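Local coordinates for odorant binding protein (AGAP010409-PA) (Anopheles gambiae, PDB 3L4A) that probably binds odorants, as a secreted, mostly helical member of the PBP/GOBP family of insect odorant-binding proteins, at residues A[7-10]-A[11-14]; A[32-36]-A[37-41]; A[75-78]-A[79-83]. All blocks are in the same frame, centred on the assembly; numbering follows the deposited sequence. Where two conformers were deposited one is given.

Contact 1 of 3, residues A[7-10]-A[11-14]; sequences VIES and CSNA
In one of its two modelled conformers the Ser12 hydroxyl bends back along its own helix and donates to the carbonyl of the residue three positions earlier, with OG 2.7 Å from Glu9 O. That reach depends on the first torsion: OG sits between the backbone N and the carbonyl carbon (chi1 78°), which turns it back toward Glu9. With the hydroxyl so placed, Glu9 O takes two donors, because Asn13 N also bonds to it, at 3.2 Å, from the same face of the carbonyl plane. The backbone bond is the longer, and its angle at the hydrogen is 141°. On each side of this acceptor the regular pattern continues, Cys11 N bonding to Val7 O and Ala14 N to Ser10 O. Ser10 O also receives a weak second bond from Asn13 N, consistent with the helix ending at Ala14. The carboxylate of Glu9 turns elsewhere, to salt bridges with Lys24 and Arg28. Packing across the segments is slight by comparison: CG1 of Val7 lies 4.1 Å from SG of Cys11, one turn on, where the sulfur also approaches Val7 O at 3.5 Å. Both side chains touch Ile45 on helix 36-48, and Cys11 is tied to Cys44 there. Such a disulfide, linking the N-terminal helix to helix 36-48, is characteristic of the insect odorant-binding protein fold.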
loop_
_atom_site.group_PDB
_atom_site.type_symbol
_atom_site.label_atom_id
_atom_site.label_comp_id
_atom_site.label_asym_id
_atom_site.label_seq_id
_atom_site.Cartn_x
_atom_site.Cartn_y
_atom_site.Cartn_z
ATOM N N VAL A 7 -3.594 -2.890 -13.306
ATOM C CA VAL A 7 -2.591 -3.232 -12.304
ATOM C C VAL A 7 -3.020 -4.423 -11.444
ATOM O O VAL A 7 -2.192 -5.258 -11.083
ATOM C CB VAL A 7 -2.235 -2.004 -11.435
ATOM C CG1 VAL A 7 -1.366 -2.404 -10.272
ATOM C CG2 VAL A 7 -1.529 -0.955 -12.274
ATOM N N ILE A 8 -4.310 -4.528 -11.142
ATOM C CA ILE A 8 -4.805 -5.682 -10.394
ATOM C C ILE A 8 -4.574 -6.976 -11.179
ATOM O O ILE A 8 -4.080 -7.979 -10.643
ATOM C CB ILE A 8 -6.298 -5.539 -10.034
ATOM C CG1 ILE A 8 -6.474 -4.512 -8.912
ATOM C CG2 ILE A 8 -6.868 -6.884 -9.612
ATOM C CD1 ILE A 8 -7.922 -4.174 -8.621
ATOM N N GLU A 9 -4.912 -6.954 -12.464
ATOM C CA GLU A 9 -4.726 -8.138 -13.286
ATOM C C GLU A 9 -3.247 -8.499 -13.433
ATOM O O GLU A 9 -2.863 -9.653 -13.278
ATOM C CB GLU A 9 -5.376 -7.943 -14.658
ATOM C CG GLU A 9 -6.841 -7.507 -14.578
ATOM C CD GLU A 9 -7.700 -8.515 -13.855
ATOM O OE1 GLU A 9 -8.620 -8.100 -13.121
ATOM O OE2 GLU A 9 -7.446 -9.724 -14.011
ATOM N N SER A 10 -2.405 -7.504 -13.717
ATOM C CA SER A 10 -0.984 -7.773 -13.889
ATOM C C SER A 10 -0.347 -8.274 -12.595
ATOM O O SER A 10 0.460 -9.194 -12.608
ATOM C CB SER A 10 -0.265 -6.532 -14.410
ATOM O OG SER A 10 -0.750 -6.211 -15.704
ATOM N N CYS A 11 -0.712 -7.664 -11.476
ATOM C CA CYS A 11 -0.168 -8.114 -10.200
ATOM C C CYS A 11 -0.664 -9.512 -9.815
ATOM O O CYS A 11 0.054 -10.276 -9.177
ATOM C CB CYS A 11 -0.423 -7.094 -9.096
ATOM S SG CYS A 11 0.728 -5.697 -9.173
ATOM N N SER A 12 -1.886 -9.849 -10.213
ATOM C CA SER A 12 -2.388 -11.188 -9.950
ATOM C C SER A 12 -1.564 -12.218 -10.719
ATOM O O SER A 12 -1.405 -13.351 -10.273
ATOM C CB SER A 12 -3.872 -11.305 -10.299
ATOM O OG SER A 12 -4.066 -11.444 -11.697
ATOM N N ASN A 13 -1.019 -11.819 -11.863
ATOM C CA ASN A 13 -0.165 -12.718 -12.621
ATOM C C ASN A 13 1.275 -12.741 -12.140
ATOM O O ASN A 13 1.926 -13.784 -12.179
ATOM C CB ASN A 13 -0.250 -12.399 -14.110
ATOM C CG ASN A 13 -1.527 -12.914 -14.714
ATOM O OD1 ASN A 13 -1.970 -14.016 -14.380
ATOM N ND2 ASN A 13 -2.142 -12.124 -15.586
ATOM N N ALA A 14 1.763 -11.597 -11.673
ATOM C CA ALA A 14 3.142 -11.482 -11.222
ATOM C C ALA A 14 3.366 -12.211 -9.906
ATOM O O ALA A 14 4.473 -12.662 -9.620
ATOM C CB ALA A 14 3.517 -10.018 -11.079
#

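Contact 2 of 3, residues A[32-36]-A[37-41]; sequences FPDDP and VTHCF
Asp35 and Thr38 meet through two bonds at the start of helix 36-48. Thr38 N points almost straight at Asp35 OD2 (2.9 Å, 173° at the hydrogen), though from above the carboxylate plane, while the threonine hydroxyl donates to the syn side of Asp35 OD1 at 2.7 Å, somewhat out of that plane. With CG lodged between its backbone N and carbonyl carbon (chi1 72°), the aspartate folds over the first turn, its oxygens divided between backbone and side chain. This is a helix N-cap, Pro36 being the first helical residue, and the negative charge probably also suits the positive end of the helix dipole. Tyr27 gives the Thr38 hydroxyl a further hydrogen-bonding partner. Beneath the cap, packing is close: the Thr38 methyl CG2 lies 3.7 Å from Phe32 CB, and the phenyl rings of Phe32 and Phe41 approach edge to edge, CE2 to CE2, at 4.0 Å. Phe41 runs inward to stack on Tyr27. The flank nearer solvent, at Asp34, relies on polar contacts. There His39 NE2 donates to the anti side of Asp34 OD1 at 2.6 Å, again tilted from the carboxylate plane; the acceptor lies in the imidazole plane, but the carboxylate is turned 54° from that ring, which also meets Tyr101. Asp35 O, 3.0 Å above one face of the imidazole, accepts from His39 N. Asp34 centres an inverse gamma turn just before the cap.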
loop_
_atom_site.group_PDB
_atom_site.type_symbol
_atom_site.label_atom_id
_atom_site.label_comp_id
_atom_site.label_asym_id
_atom_site.label_seq_id
_atom_site.Cartn_x
_atom_site.Cartn_y
_atom_site.Cartn_z
ATOM N N PHE A 32 -7.934 -6.462 1.712
ATOM C CA PHE A 32 -6.632 -7.129 1.634
ATOM C C PHE A 32 -6.289 -7.909 2.896
ATOM O O PHE A 32 -5.715 -7.369 3.833
ATOM C CB PHE A 32 -5.543 -6.104 1.307
ATOM C CG PHE A 32 -5.852 -5.291 0.095
ATOM C CD1 PHE A 32 -6.496 -4.070 0.215
ATOM C CD2 PHE A 32 -5.554 -5.764 -1.175
ATOM C CE1 PHE A 32 -6.808 -3.324 -0.904
ATOM C CE2 PHE A 32 -5.865 -5.025 -2.299
ATOM C CZ PHE A 32 -6.490 -3.797 -2.165
ATOM N N PRO A 33 -6.648 -9.201 2.920
ATOM C CA PRO A 33 -6.445 -10.079 4.076
ATOM C C PRO A 33 -4.974 -10.271 4.431
ATOM O O PRO A 33 -4.099 -10.066 3.584
ATOM C CB PRO A 33 -7.037 -11.417 3.613
ATOM C CG PRO A 33 -7.918 -11.076 2.467
ATOM C CD PRO A 33 -7.270 -9.910 1.791
ATOM N N ASP A 34 -4.712 -10.662 5.675
ATOM C CA ASP A 34 -3.357 -10.808 6.181
ATOM C C ASP A 34 -2.836 -12.217 5.904
ATOM O O ASP A 34 -2.727 -13.048 6.806
ATOM C CB ASP A 34 -3.327 -10.485 7.681
ATOM C CG ASP A 34 -1.921 -10.356 8.227
ATOM O OD1 ASP A 34 -0.969 -10.808 7.562
ATOM O OD2 ASP A 34 -1.768 -9.811 9.343
ATOM N N ASP A 35 -2.521 -12.474 4.638
ATOM C CA ASP A 35 -2.006 -13.771 4.204
ATOM C C ASP A 35 -0.823 -13.551 3.257
ATOM O O ASP A 35 -0.704 -12.487 2.666
ATOM C CB ASP A 35 -3.123 -14.568 3.521
ATOM C CG ASP A 35 -3.483 -14.026 2.151
ATOM O OD1 ASP A 35 -4.496 -13.308 2.039
ATOM O OD2 ASP A 35 -2.757 -14.331 1.187
ATOM N N PRO A 36 0.057 -14.550 3.108
ATOM C CA PRO A 36 1.296 -14.356 2.341
ATOM C C PRO A 36 1.091 -13.945 0.882
ATOM O O PRO A 36 1.878 -13.157 0.361
ATOM C CB PRO A 36 1.970 -15.728 2.414
ATOM C CG PRO A 36 1.443 -16.337 3.665
ATOM C CD PRO A 36 0.028 -15.860 3.782
ATOM N N VAL A 37 0.067 -14.480 0.226
ATOM C CA VAL A 37 -0.209 -14.115 -1.160
ATOM C C VAL A 37 -0.598 -12.650 -1.237
ATOM O O VAL A 37 -0.039 -11.881 -2.025
ATOM C CB VAL A 37 -1.329 -14.983 -1.762
ATOM C CG1 VAL A 37 -1.665 -14.518 -3.175
ATOM C CG2 VAL A 37 -0.898 -16.439 -1.775
ATOM N N THR A 38 -1.555 -12.258 -0.404
ATOM C CA THR A 38 -1.987 -10.865 -0.358
ATOM C C THR A 38 -0.841 -9.921 0.020
ATOM O O THR A 38 -0.778 -8.796 -0.481
ATOM C CB THR A 38 -3.173 -10.676 0.592
ATOM O OG1 THR A 38 -4.273 -11.465 0.117
ATOM C CG2 THR A 38 -3.606 -9.225 0.626
ATOM N N HIS A 39 0.053 -10.359 0.897
ATOM C CA HIS A 39 1.207 -9.520 1.222
ATOM C C HIS A 39 1.948 -9.152 -0.052
ATOM O O HIS A 39 2.261 -7.986 -0.297
ATOM C CB HIS A 39 2.186 -10.225 2.158
ATOM C CG HIS A 39 1.638 -10.506 3.519
ATOM N ND1 HIS A 39 2.284 -11.334 4.413
ATOM C CD2 HIS A 39 0.510 -10.088 4.139
ATOM C CE1 HIS A 39 1.581 -11.405 5.530
ATOM N NE2 HIS A 39 0.500 -10.659 5.391
ATOM N N CYS A 40 2.255 -10.157 -0.861
ATOM C CA CYS A 40 2.980 -9.918 -2.097
ATOM C C CYS A 40 2.151 -9.154 -3.121
ATOM O O CYS A 40 2.688 -8.344 -3.876
ATOM C CB CYS A 40 3.511 -11.227 -2.688
ATOM S SG CYS A 40 4.846 -11.976 -1.721
ATOM N N PHE A 41 0.845 -9.391 -3.136
ATOM C CA PHE A 41 -0.044 -8.655 -4.021
ATOM C C PHE A 41 -0.025 -7.157 -3.692
ATOM O O PHE A 41 0.080 -6.317 -4.588
ATOM C CB PHE A 41 -1.470 -9.209 -3.945
ATOM C CG PHE A 41 -2.421 -8.546 -4.898
ATOM C CD1 PHE A 41 -2.435 -8.905 -6.238
ATOM C CD2 PHE A 41 -3.284 -7.553 -4.465
ATOM C CE1 PHE A 41 -3.303 -8.304 -7.125
ATOM C CE2 PHE A 41 -4.156 -6.938 -5.348
ATOM C CZ PHE A 41 -4.162 -7.313 -6.685
#

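Contact 3 of 3, residues A[75-78]-A[79-83]; sequences EEFV and AKHRA
An edge-to-face aromatic pair one helical turn apart, Phe77 with His81, forms the inner side of the first turns of helix 75-87, whose outer residues, such as Ala79 and Lys80, are exposed. The imidazole presents its edge to the phenyl face: His81 CD2 stands over the centre of the Phe77 ring, 3.5 Å from CE2, with the ring centroids 4.6 Å apart and the planes at 69°. Different first torsions bring the two together. Phe77 has CG trans to its backbone N (chi1 173°), while CG of His81 lies beside its own N (chi1 -68°), which brings the imidazole edge over the phenyl face. His81 N donates to Phe77 O at 3.1 Å, and CD2 of the same histidine also passes 3.2 Å from that carbonyl oxygen. A second pair with the same spacing lies round the helix. Val78 and Arg82 run side by side in the same direction, with Val78 CG1 3.4 Å from Arg82 NE and the extended arginine chain passing alongside the valine; the guanidinium is bonded through NH2 to the carbonyl of Trp134 of the C-terminal purification tag, and Val78 touches Leu133 of the tag. Lys80 takes a third course: its CG lies 3.2 Å from both Phe77 O and Glu76 O before its end leads away from residues 75-78. The aromatic pair faces the interior, where Phe77 makes an edge-to-face contact with Trp64 and touches Leu67. His81 packs on Leu60 and Leu107 and has a weak hydrogen bond to Asp110. Helix 75-87 is thus set against helix 60-66, the loop after it and the start of helix 108-117.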
loop_
_atom_site.group_PDB
_atom_site.type_symbol
_atom_site.label_atom_id
_atom_site.label_comp_id
_atom_site.label_asym_id
_atom_site.label_seq_id
_atom_site.Cartn_x
_atom_site.Cartn_y
_atom_site.Cartn_z
ATOM N N GLU A 75 0.430 18.639 6.495
ATOM C CA GLU A 75 1.576 18.346 7.334
ATOM C C GLU A 75 1.285 17.247 8.359
ATOM O O GLU A 75 2.137 16.397 8.611
ATOM C CB GLU A 75 2.051 19.619 8.045
ATOM C CG GLU A 75 3.266 19.414 8.926
ATOM C CD GLU A 75 3.479 20.550 9.912
ATOM O OE1 GLU A 75 2.769 21.573 9.813
ATOM O OE2 GLU A 75 4.355 20.413 10.791
ATOM N N GLU A 76 0.089 17.266 8.945
ATOM C CA GLU A 76 -0.234 16.266 9.964
ATOM C C GLU A 76 -0.395 14.876 9.363
ATOM O O GLU A 76 -0.140 13.891 10.038
ATOM C CB GLU A 76 -1.469 16.662 10.786
ATOM C CG GLU A 76 -2.748 16.815 10.008
ATOM C CD GLU A 76 -3.000 18.251 9.562
ATOM O OE1 GLU A 76 -4.144 18.720 9.739
ATOM O OE2 GLU A 76 -2.067 18.914 9.040
ATOM N N PHE A 77 -0.813 14.798 8.100
ATOM C CA PHE A 77 -0.897 13.510 7.402
ATOM C C PHE A 77 0.510 12.941 7.218
ATOM O O PHE A 77 0.777 11.767 7.500
ATOM C CB PHE A 77 -1.590 13.705 6.048
ATOM C CG PHE A 77 -1.599 12.483 5.167
ATOM C CD1 PHE A 77 -0.552 12.231 4.288
ATOM C CD2 PHE A 77 -2.674 11.604 5.191
ATOM C CE1 PHE A 77 -0.568 11.112 3.461
ATOM C CE2 PHE A 77 -2.691 10.492 4.367
ATOM C CZ PHE A 77 -1.642 10.246 3.507
ATOM N N VAL A 78 1.431 13.778 6.757
ATOM C CA VAL A 78 2.798 13.350 6.573
ATOM C C VAL A 78 3.415 12.940 7.916
ATOM O O VAL A 78 4.014 11.876 8.034
ATOM C CB VAL A 78 3.644 14.454 5.919
ATOM C CG1 VAL A 78 5.089 14.024 5.828
ATOM C CG2 VAL A 78 3.071 14.804 4.532
ATOM N N ALA A 79 3.261 13.786 8.933
ATOM C CA ALA A 79 3.841 13.511 10.243
ATOM C C ALA A 79 3.304 12.223 10.851
ATOM O O ALA A 79 4.061 11.410 11.376
ATOM C CB ALA A 79 3.555 14.666 11.184
ATOM N N LYS A 80 1.991 12.061 10.794
ATOM C CA LYS A 80 1.357 10.915 11.419
ATOM C C LYS A 80 1.832 9.626 10.765
ATOM O O LYS A 80 2.170 8.660 11.453
ATOM C CB LYS A 80 -0.163 11.055 11.399
ATOM C CG LYS A 80 -0.842 10.766 10.099
ATOM C CD LYS A 80 -2.327 11.134 10.203
ATOM C CE LYS A 80 -3.010 10.437 11.387
ATOM N NZ LYS A 80 -4.506 10.637 11.369
ATOM N N HIS A 81 1.918 9.620 9.440
ATOM C CA HIS A 81 2.332 8.395 8.762
ATOM C C HIS A 81 3.823 8.122 8.832
ATOM O O HIS A 81 4.236 6.972 8.955
ATOM C CB HIS A 81 1.796 8.345 7.337
ATOM C CG HIS A 81 0.317 8.192 7.299
ATOM N ND1 HIS A 81 -0.318 7.106 7.865
ATOM C CD2 HIS A 81 -0.661 9.008 6.843
ATOM C CE1 HIS A 81 -1.623 7.242 7.722
ATOM N NE2 HIS A 81 -1.858 8.385 7.104
ATOM N N ARG A 82 4.638 9.168 8.772
ATOM C CA ARG A 82 6.070 8.986 8.997
ATOM C C ARG A 82 6.292 8.288 10.339
ATOM O O ARG A 82 7.048 7.331 10.427
ATOM C CB ARG A 82 6.816 10.319 8.994
ATOM C CG ARG A 82 7.094 10.900 7.627
ATOM C CD ARG A 82 8.141 12.005 7.732
ATOM N NE ARG A 82 8.196 12.837 6.532
ATOM C CZ ARG A 82 8.859 12.516 5.428
ATOM N NH1 ARG A 82 8.855 13.340 4.386
ATOM N NH2 ARG A 82 9.527 11.371 5.362
ATOM N N ALA A 83 5.604 8.751 11.381
ATOM C CA ALA A 83 5.745 8.164 12.709
ATOM C C ALA A 83 5.227 6.719 12.780
ATOM O O ALA A 83 5.869 5.848 13.384
ATOM C CB ALA A 83 5.044 9.035 13.745
#

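How the contacts relate
All three contacts are local, each within or at the start of one helix, but their settings differ. Contacts 1 and 2 adjoin: CE1 of Phe41 lies 3.7 Å from CB of Cys11, joining helix 5-14 to helix 36-48, and each contains a disulfide cysteine. Contact 3 lies on the other side of the chain's centre, about 25 Å from contact 2 and 30 Å from contact 1, centre to centre. Contact 2, largely at the surface apart from buried Thr38 and Phe41, relies on carboxylates at a helix start. The other two are partly buried: contact 1 rests mainly on backbone bonding with a serine hydroxyl added, whereas contact 3 adds aromatic and aliphatic pairing to its helical bonds.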